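Local coordinates for protein Adenylate/guanylate cyclase/hydrolase, alpha/beta fold family (Ruegeria pomeroyi, PDB 3MR7) that probably acts as an adenylate cyclase, this chain being the cyclase catalytic domain of a longer protein that also carries an alpha/beta-hydrolase family region, at residues A67-L75 with I141-F150; I126-D136 with I165-D173. All blocks are in the same frame, centred on the assembly; numbering follows the deposited sequence. Where two conformers were deposited one is given.

Interaction 1: residues A67-L75 with I141-F150; sequences AQAALRCAL and ITQDRVSEPF
Ala67 meets the end of helix 136-142 through its methyl group, with CB 3.8 Å from Thr142 CG2 and 3.9 Å from Ile141 CG2. One position on, Gln68 lays its extended chain obliquely across Arg145: Gln68 CG and CD lie beside Arg145 CB and CG, with CD 3.7 Å from CB, the amide and guanidinium planes 59° apart. Arg145 bends at chi2 and chi3, and its charged end leads away from the helix. Leu71, one turn further, splits its branches: CD2 lies 3.6 Å from Thr142 OG1 and 3.9 Å from Val146 CG2, while CD1 reaches Phe150 CZ at 4.0 Å. With CG anti to the backbone N (chi1 -173°), both methyls are carried toward segment 141-150. Thr142 OG1 is itself hydrogen-bonded to Val138 O, within its own helix. Helix 67-84 packs on the central sheet of the cyclase domain through Ala70 and Ala74, while the adjoining flank, still partly on the sheet through Ala67 and Leu75, meets segment 141-150. Leu75 meets Val146 tip to tip, CD1 to CG1 3.5 Å. Its two methyls also lie against Glu148, whose OE2 is hydrogen-bonded to Gln79 further along helix 67-84.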
ATOM      1  N   ALA A  67      -0.373  22.546  10.609  1.00 60.21           N
ATOM      2  CA  ALA A  67      -1.111  21.305  10.423  1.00 47.45           C
ATOM      3  C   ALA A  67      -2.382  21.568   9.603  1.00 46.49           C
ATOM      4  O   ALA A  67      -2.717  20.823   8.693  1.00 44.43           O
ATOM      5  CB  ALA A  67      -1.446  20.690  11.759  1.00 43.57           C
ATOM      6  N   GLN A  68      -3.070  22.660   9.883  1.00 49.30           N
ATOM      7  CA  GLN A  68      -4.238  22.985   9.101  1.00 44.08           C
ATOM      8  C   GLN A  68      -3.953  22.989   7.586  1.00 54.65           C
ATOM      9  O   GLN A  68      -4.709  22.387   6.820  1.00 64.97           O
ATOM     10  CB  GLN A  68      -4.813  24.305   9.559  1.00 55.82           C
ATOM     11  CG  GLN A  68      -6.322  24.367   9.513  1.00 83.48           C
ATOM     12  CD  GLN A  68      -6.869  25.745   9.924  1.00104.45           C
ATOM     13  OE1 GLN A  68      -6.128  26.613  10.415  1.00111.92           O
ATOM     14  NE2 GLN A  68      -8.173  25.943   9.727  1.00101.68           N
ATOM     15  N   ALA A  69      -2.866  23.631   7.147  1.00 52.04           N
ATOM     16  CA  ALA A  69      -2.613  23.803   5.704  1.00 46.59           C
ATOM     17  C   ALA A  69      -2.312  22.485   4.993  1.00 54.02           C
ATOM     18  O   ALA A  69      -2.729  22.278   3.862  1.00 58.79           O
ATOM     19  CB  ALA A  69      -1.501  24.798   5.458  1.00 37.76           C
ATOM     20  N   ALA A  70      -1.581  21.597   5.652  1.00 47.44           N
ATOM     21  CA  ALA A  70      -1.385  20.264   5.119  1.00 50.31           C
ATOM     22  C   ALA A  70      -2.746  19.627   4.874  1.00 56.08           C
ATOM     23  O   ALA A  70      -3.003  19.076   3.794  1.00 57.90           O
ATOM     24  CB  ALA A  70      -0.559  19.408   6.072  1.00 44.04           C
ATOM     25  N   LEU A  71      -3.631  19.732   5.860  1.00 48.76           N
ATOM     26  CA  LEU A  71      -4.895  19.017   5.778  1.00 50.82           C
ATOM     27  C   LEU A  71      -5.855  19.602   4.747  1.00 52.05           C
ATOM     28  O   LEU A  71      -6.466  18.860   3.992  1.00 57.15           O
ATOM     29  CB  LEU A  71      -5.557  18.869   7.153  1.00 46.23           C
ATOM     30  CG  LEU A  71      -6.812  17.987   7.160  1.00 49.80           C
ATOM     31  CD1 LEU A  71      -6.561  16.683   6.411  1.00 42.85           C
ATOM     32  CD2 LEU A  71      -7.279  17.701   8.584  1.00 51.10           C
ATOM     33  N   ARG A  72      -5.987  20.918   4.692  1.00 55.83           N
ATOM     34  CA  ARG A  72      -6.881  21.507   3.698  1.00 61.91           C
ATOM     35  C   ARG A  72      -6.341  21.223   2.313  1.00 55.29           C
ATOM     36  O   ARG A  72      -7.089  21.060   1.340  1.00 49.27           O
ATOM     37  CB  ARG A  72      -6.998  23.009   3.878  1.00 67.48           C
ATOM     38  CG  ARG A  72      -7.694  23.407   5.158  1.00 92.47           C
ATOM     39  CD  ARG A  72      -7.413  24.872   5.447  1.00108.81           C
ATOM     40  NE  ARG A  72      -8.247  25.420   6.509  1.00119.79           N
ATOM     41  CZ  ARG A  72      -8.329  26.719   6.775  1.00134.64           C
ATOM     42  NH1 ARG A  72      -7.634  27.593   6.054  1.00138.18           N
ATOM     43  NH2 ARG A  72      -9.111  27.150   7.755  1.00141.19           N
ATOM     44  N   CYS A  73      -5.029  21.167   2.224  1.00 46.97           N
ATOM     45  CA  CYS A  73      -4.411  20.885   0.949  1.00 54.53           C
ATOM     46  C   CYS A  73      -4.807  19.482   0.473  1.00 50.97           C
ATOM     47  O   CYS A  73      -5.237  19.312  -0.670  1.00 49.42           O
ATOM     48  CB  CYS A  73      -2.904  21.064   1.067  1.00 53.87           C
ATOM     49  SG  CYS A  73      -1.965  20.641  -0.361  1.00 59.41           S
ATOM     50  N   ALA A  74      -4.693  18.489   1.351  1.00 47.52           N
ATOM     51  CA  ALA A  74      -5.094  17.103   1.021  1.00 53.25           C
ATOM     52  C   ALA A  74      -6.594  16.977   0.754  1.00 51.63           C
ATOM     53  O   ALA A  74      -7.036  16.222  -0.108  1.00 62.45           O
ATOM     54  CB  ALA A  74      -4.675  16.116   2.146  1.00 41.42           C
ATOM     55  N   LEU A  75      -7.386  17.688   1.529  1.00 41.84           N
ATOM     56  CA  LEU A  75      -8.803  17.628   1.326  1.00 47.71           C
ATOM     57  C   LEU A  75      -9.146  18.254  -0.032  1.00 50.35           C
ATOM     58  O   LEU A  75     -10.015  17.761  -0.733  1.00 48.50           O
ATOM     59  CB  LEU A  75      -9.504  18.329   2.479  1.00 42.68           C
ATOM     60  CG  LEU A  75      -9.631  17.468   3.728  1.00 46.73           C
ATOM     61  CD1 LEU A  75     -10.101  18.318   4.878  1.00 45.15           C
ATOM     62  CD2 LEU A  75     -10.608  16.328   3.489  1.00 55.15           C
ATOM     63  N   ILE A 141      -5.154  18.389  16.661  1.00 43.93           N
ATOM     64  CA  ILE A 141      -4.907  19.792  16.312  1.00 47.12           C
ATOM     65  C   ILE A 141      -5.867  20.292  15.256  1.00 52.84           C
ATOM     66  O   ILE A 141      -6.145  21.492  15.195  1.00 51.40           O
ATOM     67  CB  ILE A 141      -3.478  20.001  15.736  1.00 59.08           C
ATOM     68  CG1 ILE A 141      -2.409  19.804  16.799  1.00 56.03           C
ATOM     69  CG2 ILE A 141      -3.336  21.371  15.122  1.00 60.78           C
ATOM     70  CD1 ILE A 141      -1.057  20.014  16.280  1.00 53.76           C
ATOM     71  N   THR A 142      -6.368  19.383  14.410  1.00 54.26           N
ATOM     72  CA  THR A 142      -7.130  19.816  13.234  1.00 53.43           C
ATOM     73  C   THR A 142      -8.638  19.568  13.297  1.00 54.52           C
ATOM     74  O   THR A 142      -9.399  20.239  12.604  1.00 48.21           O
ATOM     75  CB  THR A 142      -6.555  19.211  11.946  1.00 53.89           C
ATOM     76  OG1 THR A 142      -6.434  17.804  12.120  1.00 63.03           O
ATOM     77  CG2 THR A 142      -5.173  19.763  11.675  1.00 50.81           C
ATOM     78  N   GLN A 143      -9.053  18.607  14.125  1.00 56.18           N
ATOM     79  CA  GLN A 143     -10.460  18.205  14.291  1.00 56.08           C
ATOM     80  C   GLN A 143     -11.472  19.351  14.212  1.00 56.76           C
ATOM     81  O   GLN A 143     -12.517  19.230  13.582  1.00 58.84           O
ATOM     82  CB  GLN A 143     -10.632  17.523  15.648  1.00 52.84           C
ATOM     83  CG  GLN A 143     -10.245  18.463  16.833  1.00 75.65           C
ATOM     84  CD  GLN A 143     -10.200  17.766  18.197  1.00 76.78           C
ATOM     85  OE1 GLN A 143     -10.983  16.843  18.477  1.00 75.23           O
ATOM     86  NE2 GLN A 143      -9.277  18.210  19.050  1.00 68.83           N
ATOM     87  N   ASP A 144     -11.187  20.453  14.885  1.00 53.08           N
ATOM     88  CA  ASP A 144     -12.167  21.522  14.951  1.00 63.45           C
ATOM     89  C   ASP A 144     -12.013  22.575  13.872  1.00 58.74           C
ATOM     90  O   ASP A 144     -12.855  23.444  13.734  1.00 65.33           O
ATOM     91  CB  ASP A 144     -12.150  22.166  16.333  1.00 72.10           C
ATOM     92  CG  ASP A 144     -12.634  21.227  17.396  1.00 70.80           C
ATOM     93  OD1 ASP A 144     -13.659  20.546  17.151  1.00 71.36           O
ATOM     94  OD2 ASP A 144     -11.983  21.158  18.457  1.00 64.27           O
ATOM     95  N   ARG A 145     -10.941  22.482  13.106  1.00 55.80           N
ATOM     96  CA  ARG A 145     -10.686  23.426  12.044  1.00 72.32           C
ATOM     97  C   ARG A 145     -11.307  22.979  10.729  1.00 69.73           C
ATOM     98  O   ARG A 145     -11.497  23.780   9.821  1.00 66.96           O
ATOM     99  CB  ARG A 145      -9.183  23.626  11.877  1.00 82.56           C
ATOM    100  CG  ARG A 145      -8.542  24.401  13.011  1.00 82.81           C
ATOM    101  CD  ARG A 145      -9.167  25.756  13.192  1.00 78.36           C
ATOM    102  NE  ARG A 145      -9.318  26.020  14.615  1.00 92.98           N
ATOM    103  CZ  ARG A 145     -10.456  26.414  15.175  1.00106.92           C
ATOM    104  NH1 ARG A 145     -11.535  26.610  14.427  1.00109.84           N
ATOM    105  NH2 ARG A 145     -10.513  26.623  16.482  1.00110.46           N
ATOM    106  N   VAL A 146     -11.636  21.700  10.642  1.00 65.32           N
ATOM    107  CA  VAL A 146     -12.140  21.132   9.410  1.00 62.15           C
ATOM    108  C   VAL A 146     -13.504  20.512   9.682  1.00 64.37           C
ATOM    109  O   VAL A 146     -13.643  19.727  10.614  1.00 69.81           O
ATOM    110  CB  VAL A 146     -11.167  20.048   8.905  1.00 59.31           C
ATOM    111  CG1 VAL A 146     -11.758  19.301   7.747  1.00 67.32           C
ATOM    112  CG2 VAL A 146      -9.832  20.661   8.514  1.00 59.28           C
ATOM    113  N   SER A 147     -14.507  20.847   8.876  1.00 61.99           N
ATOM    114  CA  SER A 147     -15.847  20.255   9.039  1.00 62.86           C
ATOM    115  C   SER A 147     -15.888  18.772   8.691  1.00 67.04           C
ATOM    116  O   SER A 147     -16.687  18.015   9.255  1.00 78.06           O
ATOM    117  CB  SER A 147     -16.866  20.990   8.181  1.00 52.78           C
ATOM    118  OG  SER A 147     -16.226  21.443   7.006  1.00 64.16           O
ATOM    119  N   GLU A 148     -15.045  18.367   7.749  1.00 56.53           N
ATOM    120  CA  GLU A 148     -14.961  16.976   7.327  1.00 52.37           C
ATOM    121  C   GLU A 148     -14.648  16.049   8.502  1.00 64.32           C
ATOM    122  O   GLU A 148     -13.768  16.336   9.320  1.00 70.02           O
ATOM    123  CB  GLU A 148     -13.917  16.810   6.233  1.00 39.68           C
ATOM    124  CG  GLU A 148     -14.338  17.321   4.880  1.00 52.58           C
ATOM    125  CD  GLU A 148     -13.950  18.748   4.637  1.00 69.31           C
ATOM    126  OE1 GLU A 148     -13.926  19.531   5.610  1.00 77.29           O
ATOM    127  OE2 GLU A 148     -13.669  19.088   3.468  1.00 73.60           O
ATOM    128  N   PRO A 149     -15.386  14.937   8.597  1.00 60.84           N
ATOM    129  CA  PRO A 149     -15.263  13.986   9.706  1.00 51.33           C
ATOM    130  C   PRO A 149     -14.172  12.922   9.501  1.00 54.57           C
ATOM    131  O   PRO A 149     -13.904  12.480   8.385  1.00 46.41           O
ATOM    132  CB  PRO A 149     -16.633  13.314   9.720  1.00 43.15           C
ATOM    133  CG  PRO A 149     -17.051  13.321   8.284  1.00 48.02           C
ATOM    134  CD  PRO A 149     -16.502  14.595   7.693  1.00 52.87           C
ATOM    135  N   PHE A 150     -13.562  12.509  10.605  1.00 57.70           N
ATOM    136  CA  PHE A 150     -12.577  11.445  10.600  1.00 46.36           C
ATOM    137  C   PHE A 150     -13.025  10.336  11.503  1.00 44.79           C
ATOM    138  O   PHE A 150     -13.770  10.567  12.433  1.00 47.37           O
ATOM    139  CB  PHE A 150     -11.225  11.959  11.088  1.00 44.04           C
ATOM    140  CG  PHE A 150     -10.508  12.748  10.067  1.00 43.57           C
ATOM    141  CD1 PHE A 150      -9.430  12.210   9.400  1.00 38.69           C
ATOM    142  CD2 PHE A 150     -10.962  14.006   9.718  1.00 38.94           C
ATOM    143  CE1 PHE A 150      -8.781  12.931   8.434  1.00 41.91           C
ATOM    144  CE2 PHE A 150     -10.333  14.721   8.757  1.00 43.52           C
ATOM    145  CZ  PHE A 150      -9.232  14.186   8.101  1.00 42.88           C
TER

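Interaction 2: residues I126-D136 with I165-D173; sequences ISEPGAICVSD and IRVWQWVPD
Ile132 pairs with Trp170 and Val134 with Trp168 as antiparallel hydrogen-bonded pairs, each closed by two N-H to C=O bonds; the shortest, Val134 N to Trp168 O, measures 2.8 Å. Cys133 with Gln169 and Ser135 with Val167 are the non-hydrogen-bonded pairs, and the axes of strands 132-135 and 165-170 come within 4.7 Å. A weak bond from Asp136 N to Arg166 O (2.9 Å) continues the pairing to the start of helix 136-142. Ser135 is the N-cap of that helix, its OG hydrogen-bonded to Asn101 and weakly to Val138 N. Strand 132-135 also joins strand 96-107, linking strand 165-170 to the rest of the cyclase-domain sheet.

Among side-chain polar contacts, Trp168 NE1 donates to Asp136 OD1 at 2.7 Å. The bond is bent (N-H...O 144°): OD1, met on its anti side, is tilted out of the ring plane, although carboxylate and indole planes are only 16° apart. Asp136 has CG anti to its own N (chi1 -172°), which sets the carboxylate beside the indole. The Trp168 ring also stacks on His139. With an alanine here, the Asp136 carboxylate would probably lose its indole N-H and His139 the ring it stacks on.

Apolar contacts fall on both faces. Ile132 CG1 and CD1 lie against Trp170 CE3, CG1 at 3.7 Å, and Val134 CG2 touches Trp168 CB at 4.0 Å. On the other face Cys133 CB and Ile126 CD1 both meet Val167 CG1. Past the strands, the type II turn 128-131 brings Gly130 O to 3.4 Å from Pro172 CD.

The chemistry thus divides: backbone bonds set the register, apolar contacts form on both faces, with Gln169 and Ser135 adding polar groups beside Cys133 and Val167, and the indole-carboxylate bond ties strand 165-170 to the first residue of helix 136-142.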
ATOM      1  N   ILE A 126      -0.955   2.909   4.159  1.00 49.91           N
ATOM      2  CA  ILE A 126      -2.110   2.167   4.642  1.00 45.31           C
ATOM      3  C   ILE A 126      -3.413   2.908   4.374  1.00 38.54           C
ATOM      4  O   ILE A 126      -4.472   2.324   4.497  1.00 40.59           O
ATOM      5  CB  ILE A 126      -2.033   1.923   6.133  1.00 43.63           C
ATOM      6  CG1 ILE A 126      -2.291   3.266   6.836  1.00 42.51           C
ATOM      7  CG2 ILE A 126      -0.696   1.186   6.497  1.00 28.18           C
ATOM      8  CD1 ILE A 126      -2.025   3.281   8.271  1.00 45.92           C
ATOM      9  N   SER A 127      -3.340   4.182   4.003  1.00 40.65           N
ATOM     10  CA  SER A 127      -4.543   4.957   3.714  1.00 45.46           C
ATOM     11  C   SER A 127      -5.366   4.305   2.624  1.00 43.17           C
ATOM     12  O   SER A 127      -4.820   3.730   1.702  1.00 48.31           O
ATOM     13  CB  SER A 127      -4.167   6.357   3.245  1.00 52.44           C
ATOM     14  OG  SER A 127      -5.311   7.033   2.771  1.00 54.95           O
ATOM     15  N   GLU A 128      -6.683   4.397   2.683  1.00 38.90           N
ATOM     16  CA  GLU A 128      -7.374   3.840   1.555  1.00 48.58           C
ATOM     17  C   GLU A 128      -7.385   4.776   0.368  1.00 51.54           C
ATOM     18  O   GLU A 128      -7.197   5.971   0.505  1.00 54.44           O
ATOM     19  CB  GLU A 128      -8.705   3.172   1.885  1.00 55.35           C
ATOM     20  CG  GLU A 128      -9.882   4.002   2.225  1.00 77.94           C
ATOM     21  CD  GLU A 128     -10.997   3.106   2.777  1.00 96.86           C
ATOM     22  OE1 GLU A 128     -10.667   2.007   3.292  1.00103.20           O
ATOM     23  OE2 GLU A 128     -12.188   3.480   2.694  1.00100.22           O
ATOM     24  N   PRO A 129      -7.518   4.205  -0.820  1.00 54.43           N
ATOM     25  CA  PRO A 129      -7.367   5.013  -2.023  1.00 52.75           C
ATOM     26  C   PRO A 129      -8.410   6.096  -2.041  1.00 52.65           C
ATOM     27  O   PRO A 129      -9.573   5.829  -1.739  1.00 48.73           O
ATOM     28  CB  PRO A 129      -7.616   4.015  -3.139  1.00 48.65           C
ATOM     29  CG  PRO A 129      -7.224   2.678  -2.534  1.00 47.73           C
ATOM     30  CD  PRO A 129      -7.712   2.776  -1.128  1.00 46.54           C
ATOM     31  N   GLY A 130      -7.971   7.307  -2.370  1.00 51.59           N
ATOM     32  CA  GLY A 130      -8.838   8.462  -2.417  1.00 51.26           C
ATOM     33  C   GLY A 130      -9.087   9.128  -1.082  1.00 40.86           C
ATOM     34  O   GLY A 130      -9.772  10.119  -1.040  1.00 46.33           O
ATOM     35  N   ALA A 131      -8.513   8.584  -0.015  1.00 32.97           N
ATOM     36  CA  ALA A 131      -8.765   9.032   1.327  1.00 38.61           C
ATOM     37  C   ALA A 131      -7.545   9.744   1.857  1.00 39.88           C
ATOM     38  O   ALA A 131      -6.603   9.946   1.136  1.00 42.33           O
ATOM     39  CB  ALA A 131      -9.106   7.832   2.217  1.00 40.21           C
ATOM     40  N   ILE A 132      -7.582  10.115   3.127  1.00 35.91           N
ATOM     41  CA  ILE A 132      -6.482  10.769   3.789  1.00 36.70           C
ATOM     42  C   ILE A 132      -6.348  10.164   5.184  1.00 49.73           C
ATOM     43  O   ILE A 132      -7.316  10.136   5.924  1.00 51.82           O
ATOM     44  CB  ILE A 132      -6.783  12.236   4.031  1.00 38.83           C
ATOM     45  CG1 ILE A 132      -7.182  12.944   2.753  1.00 43.52           C
ATOM     46  CG2 ILE A 132      -5.586  12.903   4.639  1.00 36.55           C
ATOM     47  CD1 ILE A 132      -7.453  14.412   2.970  1.00 46.98           C
ATOM     48  N   CYS A 133      -5.162   9.681   5.551  1.00 52.91           N
ATOM     49  CA  CYS A 133      -4.921   9.186   6.910  1.00 46.90           C
ATOM     50  C   CYS A 133      -4.010  10.140   7.654  1.00 44.39           C
ATOM     51  O   CYS A 133      -2.983  10.546   7.129  1.00 46.40           O
ATOM     52  CB  CYS A 133      -4.299   7.796   6.887  1.00 38.39           C
ATOM     53  SG  CYS A 133      -5.483   6.491   6.636  1.00 50.59           S
ATOM     54  N   VAL A 134      -4.391  10.515   8.864  1.00 37.56           N
ATOM     55  CA  VAL A 134      -3.576  11.441   9.654  1.00 36.90           C
ATOM     56  C   VAL A 134      -3.271  10.825  11.001  1.00 37.68           C
ATOM     57  O   VAL A 134      -4.060  10.047  11.541  1.00 42.93           O
ATOM     58  CB  VAL A 134      -4.294  12.764   9.864  1.00 40.51           C
ATOM     59  CG1 VAL A 134      -5.044  13.119   8.583  1.00 37.90           C
ATOM     60  CG2 VAL A 134      -5.273  12.666  11.052  1.00 35.71           C
ATOM     61  N   SER A 135      -2.116  11.130  11.551  1.00 39.32           N
ATOM     62  CA  SER A 135      -1.812  10.569  12.846  1.00 45.64           C
ATOM     63  C   SER A 135      -2.736  11.253  13.848  1.00 50.50           C
ATOM     64  O   SER A 135      -3.380  12.265  13.530  1.00 42.57           O
ATOM     65  CB  SER A 135      -0.365  10.827  13.216  1.00 37.86           C
ATOM     66  OG  SER A 135      -0.183  12.215  13.456  1.00 45.65           O
ATOM     67  N   ASP A 136      -2.777  10.689  15.051  1.00 47.24           N
ATOM     68  CA  ASP A 136      -3.564  11.192  16.160  1.00 44.85           C
ATOM     69  C   ASP A 136      -3.119  12.584  16.565  1.00 48.04           C
ATOM     70  O   ASP A 136      -3.948  13.417  16.901  1.00 44.90           O
ATOM     71  CB  ASP A 136      -3.454  10.241  17.358  1.00 46.31           C
ATOM     72  CG  ASP A 136      -4.391  10.615  18.473  1.00 50.99           C
ATOM     73  OD1 ASP A 136      -5.577  10.793  18.182  1.00 58.66           O
ATOM     74  OD2 ASP A 136      -3.958  10.737  19.632  1.00 56.11           O
ATOM     75  N   ILE A 165       1.067   3.953  16.312  1.00 57.13           N
ATOM     76  CA  ILE A 165       0.412   5.249  16.219  1.00 49.17           C
ATOM     77  C   ILE A 165      -1.075   5.049  16.014  1.00 46.01           C
ATOM     78  O   ILE A 165      -1.478   4.133  15.319  1.00 52.83           O
ATOM     79  CB  ILE A 165       0.987   6.075  15.035  1.00 53.91           C
ATOM     80  CG1 ILE A 165       2.264   6.778  15.462  1.00 52.98           C
ATOM     81  CG2 ILE A 165       0.029   7.132  14.581  1.00 43.76           C
ATOM     82  CD1 ILE A 165       3.451   5.924  15.458  1.00 50.40           C
ATOM     83  N   ARG A 166      -1.888   5.902  16.628  0.59 44.39           N
ATOM     84  CA  ARG A 166      -3.327   5.870  16.433  0.59 44.18           C
ATOM     85  C   ARG A 166      -3.629   6.684  15.178  0.59 44.34           C
ATOM     86  O   ARG A 166      -3.220   7.825  15.056  0.59 41.51           O
ATOM     87  CB  ARG A 166      -4.073   6.394  17.672  0.59 41.29           C
ATOM     88  CG  ARG A 166      -5.586   6.559  17.486  0.59 48.16           C
ATOM     89  CD  ARG A 166      -6.409   6.423  18.810  0.59 60.59           C
ATOM     90  NE  ARG A 166      -6.934   5.066  19.018  0.59 61.88           N
ATOM     91  CZ  ARG A 166      -6.444   4.200  19.899  0.59 70.45           C
ATOM     92  NH1 ARG A 166      -5.432   4.555  20.680  0.59 72.43           N
ATOM     93  NH2 ARG A 166      -6.967   2.984  20.012  0.59 72.70           N
ATOM     94  N   VAL A 167      -4.333   6.064  14.242  1.00 50.27           N
ATOM     95  CA  VAL A 167      -4.541   6.619  12.923  1.00 51.64           C
ATOM     96  C   VAL A 167      -6.012   6.942  12.663  1.00 53.01           C
ATOM     97  O   VAL A 167      -6.907   6.119  12.893  1.00 45.36           O
ATOM     98  CB  VAL A 167      -3.992   5.623  11.866  1.00 41.19           C
ATOM     99  CG1 VAL A 167      -4.381   6.015  10.463  1.00 34.18           C
ATOM    100  CG2 VAL A 167      -2.468   5.509  12.011  1.00 37.55           C
ATOM    101  N   TRP A 168      -6.251   8.157  12.192  1.00 47.94           N
ATOM    102  CA  TRP A 168      -7.595   8.609  11.873  1.00 42.41           C
ATOM    103  C   TRP A 168      -7.689   8.746  10.375  1.00 47.95           C
ATOM    104  O   TRP A 168      -6.725   9.152   9.708  1.00 50.39           O
ATOM    105  CB  TRP A 168      -7.842   9.964  12.508  1.00 41.23           C
ATOM    106  CG  TRP A 168      -7.807   9.907  13.984  1.00 46.35           C
ATOM    107  CD1 TRP A 168      -6.700   9.856  14.780  1.00 48.60           C
ATOM    108  CD2 TRP A 168      -8.931   9.889  14.854  1.00 48.90           C
ATOM    109  NE1 TRP A 168      -7.066   9.805  16.093  1.00 49.48           N
ATOM    110  CE2 TRP A 168      -8.432   9.821  16.171  1.00 52.69           C
ATOM    111  CE3 TRP A 168     -10.321   9.939  14.649  1.00 46.27           C
ATOM    112  CZ2 TRP A 168      -9.275   9.787  17.288  1.00 54.25           C
ATOM    113  CZ3 TRP A 168     -11.151   9.909  15.749  1.00 45.35           C
ATOM    114  CH2 TRP A 168     -10.633   9.825  17.057  1.00 40.48           C
ATOM    115  N   GLN A 169      -8.857   8.424   9.845  1.00 45.15           N
ATOM    116  CA  GLN A 169      -9.055   8.430   8.407  1.00 39.94           C
ATOM    117  C   GLN A 169     -10.314   9.136   7.960  1.00 43.93           C
ATOM    118  O   GLN A 169     -11.369   9.050   8.579  1.00 53.00           O
ATOM    119  CB  GLN A 169      -9.082   7.001   7.863  1.00 40.55           C
ATOM    120  CG  GLN A 169      -9.169   6.922   6.349  1.00 41.17           C
ATOM    121  CD  GLN A 169      -9.167   5.502   5.863  1.00 46.91           C
ATOM    122  OE1 GLN A 169     -10.136   4.773   6.071  1.00 57.90           O
ATOM    123  NE2 GLN A 169      -8.076   5.086   5.222  1.00 34.32           N
ATOM    124  N   TRP A 170     -10.196   9.812   6.838  1.00 48.12           N
ATOM    125  CA  TRP A 170     -11.325  10.420   6.202  1.00 48.18           C
ATOM    126  C   TRP A 170     -11.443   9.845   4.811  1.00 52.59           C
ATOM    127  O   TRP A 170     -10.452   9.708   4.092  1.00 50.75           O
ATOM    128  CB  TRP A 170     -11.094  11.912   6.117  1.00 49.46           C
ATOM    129  CG  TRP A 170     -12.051  12.597   5.228  1.00 60.19           C
ATOM    130  CD1 TRP A 170     -13.256  13.144   5.569  1.00 63.44           C
ATOM    131  CD2 TRP A 170     -11.884  12.831   3.838  1.00 61.71           C
ATOM    132  NE1 TRP A 170     -13.852  13.699   4.468  1.00 58.52           N
ATOM    133  CE2 TRP A 170     -13.027  13.523   3.392  1.00 58.04           C
ATOM    134  CE3 TRP A 170     -10.868  12.539   2.927  1.00 54.65           C
ATOM    135  CZ2 TRP A 170     -13.184  13.912   2.086  1.00 47.68           C
ATOM    136  CZ3 TRP A 170     -11.027  12.911   1.650  1.00 44.33           C
ATOM    137  CH2 TRP A 170     -12.177  13.594   1.228  1.00 48.74           C
ATOM    138  N   VAL A 171     -12.654   9.475   4.440  1.00 51.16           N
ATOM    139  CA  VAL A 171     -12.919   9.069   3.077  1.00 45.89           C
ATOM    140  C   VAL A 171     -13.952   9.994   2.529  1.00 45.64           C
ATOM    141  O   VAL A 171     -14.753  10.543   3.262  1.00 50.01           O
ATOM    142  CB  VAL A 171     -13.455   7.632   2.962  1.00 48.71           C
ATOM    143  CG1 VAL A 171     -12.600   6.685   3.766  1.00 45.42           C
ATOM    144  CG2 VAL A 171     -14.903   7.567   3.404  1.00 55.57           C
ATOM    145  N   PRO A 172     -13.923  10.190   1.222  1.00 56.36           N
ATOM    146  CA  PRO A 172     -14.922  11.057   0.603  1.00 58.46           C
ATOM    147  C   PRO A 172     -16.311  10.490   0.781  1.00 66.86           C
ATOM    148  O   PRO A 172     -16.464   9.287   1.054  1.00 74.97           O
ATOM    149  CB  PRO A 172     -14.525  11.070  -0.867  1.00 43.69           C
ATOM    150  CG  PRO A 172     -13.453  10.030  -0.998  1.00 54.11           C
ATOM    151  CD  PRO A 172     -12.836   9.824   0.309  1.00 47.39           C
ATOM    152  N   ASP A 173     -17.298  11.367   0.631  1.00 68.31           N
ATOM    153  CA  ASP A 173     -18.691  11.043   0.862  1.00 88.31           C
ATOM    154  C   ASP A 173     -19.080   9.678   0.298  1.00 94.35           C
ATOM    155  O   ASP A 173     -20.050   9.078   0.753  1.00 92.40           O
ATOM    156  CB  ASP A 173     -19.586  12.151   0.293  1.00102.75           C
ATOM    157  CG  ASP A 173     -19.581  13.429   1.156  1.00104.58           C
ATOM    158  OD1 ASP A 173     -20.637  13.772   1.734  1.00 97.62           O
ATOM    159  OD2 ASP A 173     -18.528  14.095   1.255  1.00107.37           O
TER

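How the interactions relate
Interactions 1 and 2 have centres about 12 Å apart and share a boundary. Ala74 CB of helix 67-84 lies 3.4 Å from Ile132 CD1, and Phe150 CE1 lies 3.4 Å from Trp170 CB, so the helix and the 141-150 loop pack on the sheet face bearing Ile132, Val134 and Trp170. Pro149 also packs against Trp170. The chain order alternates: strand 132-135 runs straight into helix 136-142, whose end opens the second segment of interaction 1, and strand 151-158 then leads back to 161-170. On the opposite sheet face, Ser135 and Val167 touch Leu123 of helix 115-126, while Ile126 O accepts a hydrogen bond from Arg122 of the second subunit.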